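Local coordinates for protein DOA1 (Saccharomyces cerevisiae, PDB 3ODT), which probably binds ubiquitin through its WD40 beta propeller and takes part in regulating the turnover of F-box proteins, at residues 201-206 with 225-230; 144-149 with 186-191; 62-67 with 105-110; 245-250 with 261-266. All blocks are in the same frame, centred on the assembly; numbering follows the deposited sequence.

Contact 1 of 4, residues 201-206 with 225-230; sequences CSNDGL and ESFVYC
Ser-202 O accepts two backbone N-H groups, which arrive from opposite faces of its carbonyl plane. Val-228 N crosses from residues 225-230 and lies 3.0 Å from Ser-202 O, in a nearly straight bond from above that plane. Gly-205 N is the second donor and closes the type I turn from Ser-202 to Gly-205. Ser-202 OG braces the turn by accepting from Asp-204 N, an ST turn, and it also bonds to Val-186 O. The amide of Asn-203 stacks on one face of the Phe-227 ring, with the planes 24° apart. Asn-203 CG sits 3.6 Å above the ring plane. Asn-203 O meets the ring edge in plane, 3.2 Å from Phe-227 CD1. An alanine in place of Phe-227 would probably leave the Asn-203 amide without its stacking partner, held at OD1 by the weak bond to Arg-188 NH1. Val-228 packs with both methyls: CG1 lies 3.6 Å from Cys-201 CB, and CG2 meets Gly-205. Gly-205 CA makes a C-H...O contact of 3.2 Å with Ser-226 O. This is an inter-blade contact of a WD40 propeller, where the turn between two strands of one blade meets the start of the innermost strand of the next.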
loop_
_atom_site.group_PDB
_atom_site.type_symbol
_atom_site.label_atom_id
_atom_site.label_comp_id
_atom_site.label_asym_id
_atom_site.label_seq_id
_atom_site.Cartn_x
_atom_site.Cartn_y
_atom_site.Cartn_z
ATOM N N CYS A 201 -6.363 8.901 3.295
ATOM C CA CYS A 201 -7.632 8.266 3.603
ATOM C C CYS A 201 -7.642 7.795 5.040
ATOM O O CYS A 201 -6.577 7.677 5.688
ATOM C CB CYS A 201 -7.917 7.092 2.647
ATOM S SG CYS A 201 -6.847 5.663 2.862
ATOM N N SER A 202 -8.844 7.508 5.535
ATOM C CA SER A 202 -9.035 7.384 6.954
ATOM C C SER A 202 -10.163 6.435 7.360
ATOM O O SER A 202 -11.032 6.069 6.556
ATOM C CB SER A 202 -9.289 8.810 7.473
ATOM O OG SER A 202 -9.786 8.894 8.798
ATOM N N ASN A 203 -10.158 6.047 8.632
ATOM C CA ASN A 203 -11.285 5.325 9.199
ATOM C C ASN A 203 -12.578 6.148 9.174
ATOM O O ASN A 203 -13.641 5.593 9.353
ATOM C CB ASN A 203 -11.005 4.954 10.653
ATOM C CG ASN A 203 -10.066 3.755 10.803
ATOM O OD1 ASN A 203 -9.480 3.255 9.827
ATOM N ND2 ASN A 203 -9.925 3.291 12.040
ATOM N N ASP A 204 -12.476 7.451 8.927
ATOM C CA ASP A 204 -13.660 8.300 8.830
ATOM C C ASP A 204 -14.429 8.093 7.526
ATOM O O ASP A 204 -15.463 8.704 7.313
ATOM C CB ASP A 204 -13.317 9.782 9.028
ATOM C CG ASP A 204 -12.467 10.373 7.888
ATOM O OD1 ASP A 204 -12.254 9.682 6.851
ATOM O OD2 ASP A 204 -12.011 11.531 8.023
ATOM N N GLY A 205 -13.932 7.214 6.663
ATOM C CA GLY A 205 -14.610 6.922 5.423
ATOM C C GLY A 205 -14.268 7.833 4.269
ATOM O O GLY A 205 -14.803 7.653 3.197
ATOM N N LEU A 206 -13.355 8.778 4.473
ATOM C CA LEU A 206 -13.086 9.829 3.499
ATOM C C LEU A 206 -11.686 9.691 2.920
ATOM O O LEU A 206 -10.777 9.172 3.564
ATOM C CB LEU A 206 -13.237 11.228 4.142
ATOM C CG LEU A 206 -14.602 11.531 4.759
ATOM C CD1 LEU A 206 -14.632 12.850 5.519
ATOM C CD2 LEU A 206 -15.667 11.519 3.644
ATOM N N GLU A 225 -18.444 3.487 2.831
ATOM C CA GLU A 225 -19.397 3.378 3.925
ATOM C C GLU A 225 -18.760 2.903 5.214
ATOM O O GLU A 225 -19.449 2.804 6.251
ATOM C CB GLU A 225 -20.544 2.434 3.562
ATOM C CG GLU A 225 -21.208 2.796 2.244
ATOM C CD GLU A 225 -21.864 1.606 1.579
ATOM O OE1 GLU A 225 -21.136 0.716 1.067
ATOM O OE2 GLU A 225 -23.110 1.565 1.577
ATOM N N SER A 226 -17.464 2.622 5.163
ATOM C CA SER A 226 -16.717 2.212 6.343
ATOM C C SER A 226 -15.308 2.785 6.273
ATOM O O SER A 226 -15.074 3.803 5.624
ATOM C CB SER A 226 -16.663 0.687 6.443
ATOM O OG SER A 226 -16.390 0.273 7.770
ATOM N N PHE A 227 -14.371 2.124 6.942
ATOM C CA PHE A 227 -12.989 2.545 6.916
ATOM C C PHE A 227 -12.404 2.447 5.507
ATOM O O PHE A 227 -12.695 1.489 4.755
ATOM C CB PHE A 227 -12.125 1.667 7.818
ATOM C CG PHE A 227 -12.670 1.468 9.168
ATOM C CD1 PHE A 227 -13.376 2.462 9.805
ATOM C CD2 PHE A 227 -12.531 0.254 9.786
ATOM C CE1 PHE A 227 -13.889 2.270 11.056
ATOM C CE2 PHE A 227 -13.059 0.052 11.048
ATOM C CZ PHE A 227 -13.736 1.064 11.672
ATOM N N VAL A 228 -11.535 3.396 5.179
ATOM C CA VAL A 228 -10.784 3.329 3.938
ATOM C C VAL A 228 -9.362 2.901 4.284
ATOM O O VAL A 228 -8.669 3.598 5.035
ATOM C CB VAL A 228 -10.799 4.645 3.150
ATOM C CG1 VAL A 228 -10.200 4.422 1.778
ATOM C CG2 VAL A 228 -12.205 5.212 3.047
ATOM N N TYR A 229 -8.924 1.755 3.745
ATOM C CA TYR A 229 -7.638 1.179 4.124
ATOM C C TYR A 229 -6.478 1.510 3.200
ATOM O O TYR A 229 -5.332 1.524 3.641
ATOM C CB TYR A 229 -7.756 -0.340 4.180
ATOM C CG TYR A 229 -8.700 -0.878 5.232
ATOM C CD1 TYR A 229 -8.695 -0.381 6.533
ATOM C CD2 TYR A 229 -9.603 -1.870 4.930
ATOM C CE1 TYR A 229 -9.548 -0.874 7.495
ATOM C CE2 TYR A 229 -10.445 -2.398 5.906
ATOM C CZ TYR A 229 -10.422 -1.873 7.171
ATOM O OH TYR A 229 -11.246 -2.375 8.120
ATOM N N CYS A 230 -6.754 1.755 1.912
ATOM C CA CYS A 230 -5.656 1.869 0.962
ATOM C C CYS A 230 -6.101 2.771 -0.159
ATOM O O CYS A 230 -7.284 2.756 -0.512
ATOM C CB CYS A 230 -5.300 0.479 0.402
ATOM S SG CYS A 230 -3.799 0.474 -0.626
#

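Contact 2 of 4, residues 144-149 with 186-191; sequences SVWDAK and VVRHLA
The innermost strands of two adjacent propeller blades meet here, and the guanidinium of Arg-188 lies flat on the indole of Trp-146. The planes are 18° apart. Arg-188 CZ stands 3.7 Å from the centroid of the six-membered ring of Trp-146, almost on the ring normal, so the stack is also a cation-pi contact. Arg-188 CD sits 3.8 Å over the centroid of the five-membered ring. Bends at chi2 (-65°) and chi3 fold CD and NE of Arg-188 back along the indole. Val-186 CG1 comes obliquely to the pyrrole side, 3.5 Å from Trp-146 CD1. Arg-188 NH1 makes a weak hydrogen bond to Asn-203 OD1, and Trp-146 meets Trp-122 edge-to-face.

Each strand carries a classic beta bulge. Trp-146 and Asp-147 both face Ala-161, while Arg-188 and His-189 both face Cys-201. The first bulge lets both Trp-146 and Asp-147 point toward residues 186-191.

Asp-147 lays its carboxylate on the His-189 ring, with planes 7° apart and OD2 3.3 Å above the ring centre. Asp-147 OD2 is held from two sides. Leu-190 N reaches the anti lone pair of Asp-147 OD2 at 2.9 Å. Lys-149 NZ uses the syn lone pair of Asp-147 OD2 at 2.8 Å, in a salt bridge. These two donors would probably favour the charged carboxylate. Lys-149 curls through bends at chi2 and chi4, and its NZ also makes a weak bond of 3.1 Å to Leu-190 O.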
loop_
_atom_site.group_PDB
_atom_site.type_symbol
_atom_site.label_atom_id
_atom_site.label_comp_id
_atom_site.label_asym_id
_atom_site.label_seq_id
_atom_site.Cartn_x
_atom_site.Cartn_y
_atom_site.Cartn_z
ATOM N N SER A 144 0.003 4.351 16.510
ATOM C CA SER A 144 0.489 3.582 15.372
ATOM C C SER A 144 0.585 4.420 14.116
ATOM O O SER A 144 -0.285 5.242 13.843
ATOM C CB SER A 144 -0.439 2.406 15.119
ATOM O OG SER A 144 -0.395 1.530 16.217
ATOM N N VAL A 145 1.623 4.164 13.347
ATOM C CA VAL A 145 1.850 4.779 12.056
ATOM C C VAL A 145 1.396 3.783 10.988
ATOM O O VAL A 145 2.031 2.753 10.738
ATOM C CB VAL A 145 3.323 5.161 11.892
ATOM C CG1 VAL A 145 3.591 5.639 10.462
ATOM C CG2 VAL A 145 3.714 6.233 12.908
ATOM N N TRP A 146 0.238 4.079 10.411
ATOM C CA TRP A 146 -0.385 3.180 9.454
ATOM C C TRP A 146 0.238 3.262 8.075
ATOM O O TRP A 146 0.171 2.281 7.306
ATOM C CB TRP A 146 -1.869 3.494 9.348
ATOM C CG TRP A 146 -2.646 2.801 10.433
ATOM C CD1 TRP A 146 -3.242 3.376 11.520
ATOM C CD2 TRP A 146 -2.911 1.404 10.516
ATOM N NE1 TRP A 146 -3.874 2.412 12.270
ATOM C CE2 TRP A 146 -3.696 1.197 11.666
ATOM C CE3 TRP A 146 -2.604 0.309 9.692
ATOM C CZ2 TRP A 146 -4.148 -0.059 12.041
ATOM C CZ3 TRP A 146 -3.053 -0.948 10.072
ATOM C CH2 TRP A 146 -3.839 -1.111 11.231
ATOM N N ASP A 147 0.830 4.408 7.724
ATOM C CA ASP A 147 1.484 4.535 6.432
ATOM C C ASP A 147 2.608 5.548 6.473
ATOM O O ASP A 147 2.627 6.436 7.302
ATOM C CB ASP A 147 0.475 4.893 5.338
ATOM C CG ASP A 147 1.018 4.599 3.937
ATOM O OD1 ASP A 147 1.897 3.730 3.799
ATOM O OD2 ASP A 147 0.594 5.273 2.969
ATOM N N ALA A 148 3.529 5.397 5.531
ATOM C CA ALA A 148 4.691 6.257 5.384
ATOM C C ALA A 148 5.098 6.222 3.916
ATOM O O ALA A 148 5.131 5.149 3.266
ATOM C CB ALA A 148 5.868 5.791 6.290
ATOM N N LYS A 149 5.394 7.398 3.390
ATOM C CA LYS A 149 5.745 7.569 1.981
ATOM C C LYS A 149 6.886 8.550 1.824
ATOM O O LYS A 149 7.035 9.498 2.616
ATOM C CB LYS A 149 4.548 8.087 1.202
ATOM C CG LYS A 149 3.386 7.127 1.088
ATOM C CD LYS A 149 3.731 5.888 0.284
ATOM C CE LYS A 149 2.491 5.249 -0.348
ATOM N NZ LYS A 149 1.703 4.419 0.582
ATOM N N VAL A 186 -8.515 8.000 12.720
ATOM C CA VAL A 186 -7.285 7.323 12.357
ATOM C C VAL A 186 -6.992 7.531 10.876
ATOM O O VAL A 186 -7.869 7.320 10.040
ATOM C CB VAL A 186 -7.467 5.828 12.622
ATOM C CG1 VAL A 186 -6.316 5.030 12.032
ATOM C CG2 VAL A 186 -7.710 5.548 14.129
ATOM N N VAL A 187 -5.776 7.962 10.544
ATOM C CA VAL A 187 -5.368 8.096 9.128
ATOM C C VAL A 187 -4.666 6.812 8.714
ATOM O O VAL A 187 -3.733 6.360 9.394
ATOM C CB VAL A 187 -4.467 9.311 8.893
ATOM C CG1 VAL A 187 -4.359 9.582 7.412
ATOM C CG2 VAL A 187 -5.068 10.528 9.577
ATOM N N ARG A 188 -5.147 6.205 7.634
ATOM C CA ARG A 188 -4.742 4.866 7.271
ATOM C C ARG A 188 -3.759 4.794 6.104
ATOM O O ARG A 188 -2.960 3.854 6.002
ATOM C CB ARG A 188 -5.969 4.047 6.902
ATOM C CG ARG A 188 -6.913 3.738 8.058
ATOM C CD ARG A 188 -6.272 2.868 9.076
ATOM N NE ARG A 188 -6.001 1.474 8.668
ATOM C CZ ARG A 188 -6.618 0.399 9.149
ATOM N NH1 ARG A 188 -7.642 0.519 10.019
ATOM N NH2 ARG A 188 -6.225 -0.809 8.747
ATOM N N HIS A 189 -3.827 5.753 5.189
ATOM C CA HIS A 189 -2.979 5.638 4.008
ATOM C C HIS A 189 -2.760 6.955 3.304
ATOM O O HIS A 189 -3.538 7.900 3.447
ATOM C CB HIS A 189 -3.543 4.581 3.023
ATOM C CG HIS A 189 -2.470 3.716 2.433
ATOM N ND1 HIS A 189 -1.784 2.775 3.169
ATOM C CD2 HIS A 189 -1.945 3.664 1.181
ATOM C CE1 HIS A 189 -0.889 2.187 2.400
ATOM N NE2 HIS A 189 -0.956 2.715 1.186
ATOM N N LEU A 190 -1.698 6.983 2.511
ATOM C CA LEU A 190 -1.242 8.161 1.816
ATOM C C LEU A 190 -0.849 7.839 0.381
ATOM O O LEU A 190 -0.314 6.766 0.107
ATOM C CB LEU A 190 -0.033 8.748 2.526
ATOM C CG LEU A 190 -0.136 9.158 3.995
ATOM C CD1 LEU A 190 1.242 9.411 4.572
ATOM C CD2 LEU A 190 -1.007 10.391 4.101
ATOM N N ALA A 191 -1.046 8.786 -0.522
ATOM C CA ALA A 191 -0.411 8.744 -1.841
ATOM C C ALA A 191 0.088 10.148 -2.170
ATOM O O ALA A 191 -0.659 11.133 -2.004
ATOM C CB ALA A 191 -1.371 8.278 -2.924
#

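Contact 3 of 4, residues 62-67 with 105-110; sequences LNSVCY and GNVCSL
Asn-106 holds CG anti to its backbone N (chi1 -180°), which places CG on the side of Asn-63. Asn-63 ND2 donates to Asn-106 OD1 at 2.9 Å. The acceptor lies in the amide plane of Asn-63, while the donor is tilted from the carbonyl plane of Asn-106. The two side chains cross at about a right angle, with amide planes 79° apart. One residue on, Ser-64 OG sits between its backbone N and carbonyl carbon (chi1 57°). Ser-64 OG donates to Val-107 O at 3.0 Å, from above that carbonyl plane. Gly-77 O is a weak further partner of the same hydroxyl. Two methyls lie beside the hydroxyl. Leu-110 CD1 lies 3.5 Å from Ser-64 OG, and Val-107 CG1 is 3.7 Å from the same oxygen. Ser-64 CB rests on the opposing backbone, 3.6 Å from Ser-109 CA. Further along, Cys-66 SG packs 3.9 Å from Leu-110 CB. The two strands run nearly parallel and meet through side chains, with no backbone-to-backbone hydrogen bond between the segments. Asn-63 and Ser-64 form a classic beta bulge opposite Gly-77, and Cys-108 and Ser-109 form another opposite Gly-120. Bulged inner strands of neighbouring blades, packed side by side, line the centre of this WD40 propeller.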
loop_
_atom_site.group_PDB
_atom_site.type_symbol
_atom_site.label_atom_id
_atom_site.label_comp_id
_atom_site.label_asym_id
_atom_site.label_seq_id
_atom_site.Cartn_x
_atom_site.Cartn_y
_atom_site.Cartn_z
ATOM N N LEU A 62 1.995 -11.532 7.893
ATOM C CA LEU A 62 2.613 -10.537 7.023
ATOM C C LEU A 62 1.522 -9.539 6.613
ATOM O O LEU A 62 0.426 -9.926 6.157
ATOM C CB LEU A 62 3.269 -11.187 5.810
ATOM C CG LEU A 62 4.416 -12.149 6.109
ATOM C CD1 LEU A 62 4.958 -12.738 4.835
ATOM C CD2 LEU A 62 5.498 -11.398 6.872
ATOM N N ASN A 63 1.846 -8.261 6.807
ATOM C CA ASN A 63 0.919 -7.146 6.635
ATOM C C ASN A 63 1.292 -6.122 5.589
ATOM O O ASN A 63 0.462 -5.318 5.178
ATOM C CB ASN A 63 0.695 -6.470 7.975
ATOM C CG ASN A 63 -0.071 -7.357 8.941
ATOM O OD1 ASN A 63 -1.089 -7.930 8.574
ATOM N ND2 ASN A 63 0.438 -7.494 10.175
ATOM N N SER A 64 2.544 -6.158 5.140
ATOM C CA SER A 64 3.035 -5.177 4.192
ATOM C C SER A 64 4.039 -5.812 3.217
ATOM O O SER A 64 4.786 -6.752 3.561
ATOM C CB SER A 64 3.650 -4.002 4.950
ATOM O OG SER A 64 4.685 -4.433 5.801
ATOM N N VAL A 65 4.076 -5.243 2.020
ATOM C CA VAL A 65 4.997 -5.671 0.972
ATOM C C VAL A 65 5.296 -4.469 0.080
ATOM O O VAL A 65 4.461 -3.553 -0.068
ATOM C CB VAL A 65 4.378 -6.829 0.111
ATOM C CG1 VAL A 65 3.214 -6.322 -0.747
ATOM C CG2 VAL A 65 5.420 -7.555 -0.739
ATOM N N CYS A 66 6.502 -4.473 -0.493
ATOM C CA CYS A 66 6.855 -3.560 -1.573
ATOM C C CYS A 66 7.923 -4.231 -2.419
ATOM O O CYS A 66 8.368 -5.349 -2.114
ATOM C CB CYS A 66 7.305 -2.190 -1.060
ATOM S SG CYS A 66 8.893 -2.174 -0.210
ATOM N N TYR A 67 8.334 -3.544 -3.475
ATOM C CA TYR A 67 9.235 -4.133 -4.448
ATOM C C TYR A 67 10.378 -3.158 -4.732
ATOM O O TYR A 67 10.146 -2.011 -5.122
ATOM C CB TYR A 67 8.491 -4.477 -5.737
ATOM C CG TYR A 67 9.391 -5.032 -6.830
ATOM C CD1 TYR A 67 10.146 -6.181 -6.615
ATOM C CD2 TYR A 67 9.472 -4.421 -8.082
ATOM C CE1 TYR A 67 10.954 -6.687 -7.579
ATOM C CE2 TYR A 67 10.284 -4.935 -9.061
ATOM C CZ TYR A 67 11.041 -6.068 -8.797
ATOM O OH TYR A 67 11.880 -6.612 -9.751
ATOM N N GLY A 105 7.427 -3.169 16.697
ATOM C CA GLY A 105 6.059 -3.600 16.582
ATOM C C GLY A 105 5.757 -3.926 15.132
ATOM O O GLY A 105 6.613 -3.821 14.246
ATOM N N ASN A 106 4.508 -4.294 14.904
ATOM C CA ASN A 106 4.001 -4.706 13.596
ATOM C C ASN A 106 4.455 -3.723 12.529
ATOM O O ASN A 106 4.276 -2.511 12.699
ATOM C CB ASN A 106 2.480 -4.750 13.634
ATOM C CG ASN A 106 1.871 -5.168 12.320
ATOM O OD1 ASN A 106 2.428 -5.990 11.576
ATOM N ND2 ASN A 106 0.690 -4.600 12.019
ATOM N N VAL A 107 5.001 -4.251 11.434
ATOM C CA VAL A 107 5.318 -3.441 10.277
ATOM C C VAL A 107 4.096 -3.466 9.367
ATOM O O VAL A 107 3.854 -4.442 8.667
ATOM C CB VAL A 107 6.569 -3.941 9.546
ATOM C CG1 VAL A 107 6.886 -3.016 8.387
ATOM C CG2 VAL A 107 7.754 -4.006 10.516
ATOM N N CYS A 108 3.323 -2.384 9.432
ATOM C CA CYS A 108 2.026 -2.318 8.757
ATOM C C CYS A 108 2.034 -1.647 7.396
ATOM O O CYS A 108 1.004 -1.672 6.711
ATOM C CB CYS A 108 0.959 -1.646 9.636
ATOM S SG CYS A 108 1.437 -0.085 10.305
ATOM N N SER A 109 3.161 -1.045 7.002
ATOM C CA SER A 109 3.271 -0.492 5.667
ATOM C C SER A 109 4.700 -0.516 5.197
ATOM O O SER A 109 5.626 -0.399 6.002
ATOM C CB SER A 109 2.705 0.930 5.588
ATOM O OG SER A 109 3.589 1.879 6.161
ATOM N N LEU A 110 4.864 -0.639 3.878
ATOM C CA LEU A 110 6.166 -0.618 3.237
ATOM C C LEU A 110 6.017 0.118 1.915
ATOM O O LEU A 110 4.997 -0.022 1.210
ATOM C CB LEU A 110 6.707 -2.030 2.957
ATOM C CG LEU A 110 7.329 -2.731 4.148
ATOM C CD1 LEU A 110 7.566 -4.192 3.820
ATOM C CD2 LEU A 110 8.647 -2.046 4.542
#

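Contact 4 of 4, residues 245-250 with 261-266; sequences DRTVRI and VITLPA
Arg-246 passes Ala-266 O and ends at Leu-264 O. CB lies near both oxygens. Arg-246 CG comes closer, 3.1 Å from Ala-266 O, and CD stays beside the same oxygen. The chain bends at chi3 (-71°), which sets NE out of line with the chain before it. CZ then passes Thr-263 CG2, which lies over one face of the guanidinium. At the tip Arg-246 NH1 donates to Leu-264 O at 2.9 Å, from above that carbonyl plane. The backbone binds too: Arg-246 O accepts from Leu-264 N at 2.9 Å. These bonds sit at one end of the hairpin of strands 247-251 and 258-263, the outer pair of a propeller blade. Val-248 and Ile-262 form an antiparallel hydrogen-bonded pair. On the face of Thr-247 and Arg-249, Thr-247 CG2 packs 3.6 Å from Val-261 CG1. Thr-247 OG1 donates to Asp-245 OD1 at 2.7 Å and accepts from Arg-249 NE at 2.8 Å. A valine in place of Thr-247 would probably leave Arg-249 NE without its acceptor and Asp-245 OD1 with one donor fewer. Arg-249 NH2 forms a salt bridge with Asp-245 OD2, which also accepts from Glu-225 N.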
loop_
_atom_site.group_PDB
_atom_site.type_symbol
_atom_site.label_atom_id
_atom_site.label_comp_id
_atom_site.label_asym_id
_atom_site.label_seq_id
_atom_site.Cartn_x
_atom_site.Cartn_y
_atom_site.Cartn_z
ATOM N N ASP A 245 -15.964 -1.492 3.493
ATOM C CA ASP A 245 -17.309 -1.628 2.918
ATOM C C ASP A 245 -17.395 -2.572 1.721
ATOM O O ASP A 245 -18.397 -2.593 1.007
ATOM C CB ASP A 245 -17.882 -0.274 2.566
ATOM C CG ASP A 245 -17.155 0.395 1.400
ATOM O OD1 ASP A 245 -16.188 -0.219 0.894
ATOM O OD2 ASP A 245 -17.614 1.508 0.981
ATOM N N ARG A 246 -16.358 -3.391 1.551
ATOM C CA ARG A 246 -16.293 -4.443 0.531
ATOM C C ARG A 246 -16.074 -3.903 -0.870
ATOM O O ARG A 246 -16.232 -4.648 -1.848
ATOM C CB ARG A 246 -17.529 -5.360 0.560
ATOM C CG ARG A 246 -17.955 -5.769 1.963
ATOM C CD ARG A 246 -18.978 -6.879 1.940
ATOM N NE ARG A 246 -20.306 -6.489 1.464
ATOM C CZ ARG A 246 -20.855 -6.886 0.316
ATOM N NH1 ARG A 246 -20.174 -7.634 -0.554
ATOM N NH2 ARG A 246 -22.088 -6.506 0.010
ATOM N N THR A 247 -15.688 -2.643 -0.976
ATOM C CA THR A 247 -15.570 -2.030 -2.283
ATOM C C THR A 247 -14.132 -1.623 -2.641
ATOM O O THR A 247 -13.297 -1.277 -1.787
ATOM C CB THR A 247 -16.488 -0.796 -2.486
ATOM O OG1 THR A 247 -16.019 0.326 -1.733
ATOM C CG2 THR A 247 -17.962 -1.133 -2.174
ATOM N N VAL A 248 -13.899 -1.648 -3.951
ATOM C CA VAL A 248 -12.798 -0.962 -4.625
ATOM C C VAL A 248 -13.457 0.156 -5.410
ATOM O O VAL A 248 -14.448 -0.082 -6.109
ATOM C CB VAL A 248 -12.037 -1.901 -5.588
ATOM C CG1 VAL A 248 -10.969 -1.121 -6.338
ATOM C CG2 VAL A 248 -11.408 -3.049 -4.797
ATOM N N ARG A 249 -12.932 1.365 -5.306
ATOM C CA ARG A 249 -13.557 2.497 -5.962
ATOM C C ARG A 249 -12.550 3.231 -6.808
ATOM O O ARG A 249 -11.377 3.331 -6.439
ATOM C CB ARG A 249 -14.222 3.426 -4.961
ATOM C CG ARG A 249 -15.314 2.725 -4.203
ATOM C CD ARG A 249 -16.023 3.640 -3.236
ATOM N NE ARG A 249 -16.988 2.906 -2.411
ATOM C CZ ARG A 249 -18.234 3.270 -2.173
ATOM N NH1 ARG A 249 -18.767 4.330 -2.758
ATOM N NH2 ARG A 249 -18.964 2.513 -1.360
ATOM N N ILE A 250 -13.014 3.777 -7.923
ATOM C CA ILE A 250 -12.149 4.531 -8.810
ATOM C C ILE A 250 -12.718 5.932 -8.909
ATOM O O ILE A 250 -13.914 6.076 -9.153
ATOM C CB ILE A 250 -12.064 3.878 -10.212
ATOM C CG1 ILE A 250 -11.419 2.488 -10.105
ATOM C CG2 ILE A 250 -11.220 4.721 -11.163
ATOM C CD1 ILE A 250 -12.375 1.368 -10.267
ATOM N N VAL A 261 -17.716 1.705 -8.760
ATOM C CA VAL A 261 -17.690 0.971 -7.498
ATOM C C VAL A 261 -17.743 -0.499 -7.823
ATOM O O VAL A 261 -18.679 -0.976 -8.468
ATOM C CB VAL A 261 -18.874 1.324 -6.610
ATOM C CG1 VAL A 261 -18.871 0.485 -5.315
ATOM C CG2 VAL A 261 -18.886 2.802 -6.310
ATOM N N ILE A 262 -16.726 -1.208 -7.370
ATOM C CA ILE A 262 -16.638 -2.657 -7.502
ATOM C C ILE A 262 -16.864 -3.277 -6.124
ATOM O O ILE A 262 -16.151 -2.984 -5.154
ATOM C CB ILE A 262 -15.246 -3.097 -8.002
ATOM C CG1 ILE A 262 -14.957 -2.541 -9.397
ATOM C CG2 ILE A 262 -15.130 -4.609 -8.061
ATOM C CD1 ILE A 262 -13.518 -2.625 -9.806
ATOM N N THR A 263 -17.904 -4.077 -6.015
ATOM C CA THR A 263 -18.271 -4.691 -4.765
ATOM C C THR A 263 -17.879 -6.152 -4.818
ATOM O O THR A 263 -18.206 -6.853 -5.759
ATOM C CB THR A 263 -19.756 -4.559 -4.497
ATOM O OG1 THR A 263 -20.106 -3.172 -4.463
ATOM C CG2 THR A 263 -20.107 -5.199 -3.159
ATOM N N LEU A 264 -17.128 -6.581 -3.816
ATOM C CA LEU A 264 -16.621 -7.946 -3.741
ATOM C C LEU A 264 -17.188 -8.714 -2.553
ATOM O O LEU A 264 -17.530 -8.105 -1.544
ATOM C CB LEU A 264 -15.105 -7.894 -3.601
ATOM C CG LEU A 264 -14.372 -7.261 -4.798
ATOM C CD1 LEU A 264 -12.907 -7.160 -4.516
ATOM C CD2 LEU A 264 -14.566 -8.062 -6.060
ATOM N N PRO A 265 -17.258 -10.061 -2.673
ATOM C CA PRO A 265 -17.830 -10.902 -1.611
ATOM C C PRO A 265 -16.782 -11.211 -0.533
ATOM O O PRO A 265 -16.468 -12.378 -0.255
ATOM C CB PRO A 265 -18.269 -12.174 -2.361
ATOM C CG PRO A 265 -17.254 -12.290 -3.489
ATOM C CD PRO A 265 -16.934 -10.848 -3.884
ATOM N N ALA A 266 -16.262 -10.153 0.071
ATOM C CA ALA A 266 -15.290 -10.250 1.137
ATOM C C ALA A 266 -15.594 -9.185 2.157
ATOM O O ALA A 266 -15.920 -8.061 1.799
ATOM C CB ALA A 266 -13.899 -10.039 0.565
#

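In the fold
From the N terminus, contact 3 closes first, over the blade that begins with strand 62-68. It ties that strand to 107-113, the first of the next blade. Contact 2 then spans a whole blade, from strand 145-150 to 187-194. Contact 1 closes a shorter loop and joins the blade of 187-222 to that of 228-263. Contact 4 closes the tightest loop, a hairpin inside the 228-263 blade. The four follow in series; none nest or cross. Contacts 2 and 1 share a sheet, as do 1 and 4. Contacts 2 and 3 touch where strand 145-150 packs against strand 107-113, so the contacts link consecutive blades from strand 62-68 to strand 258-263.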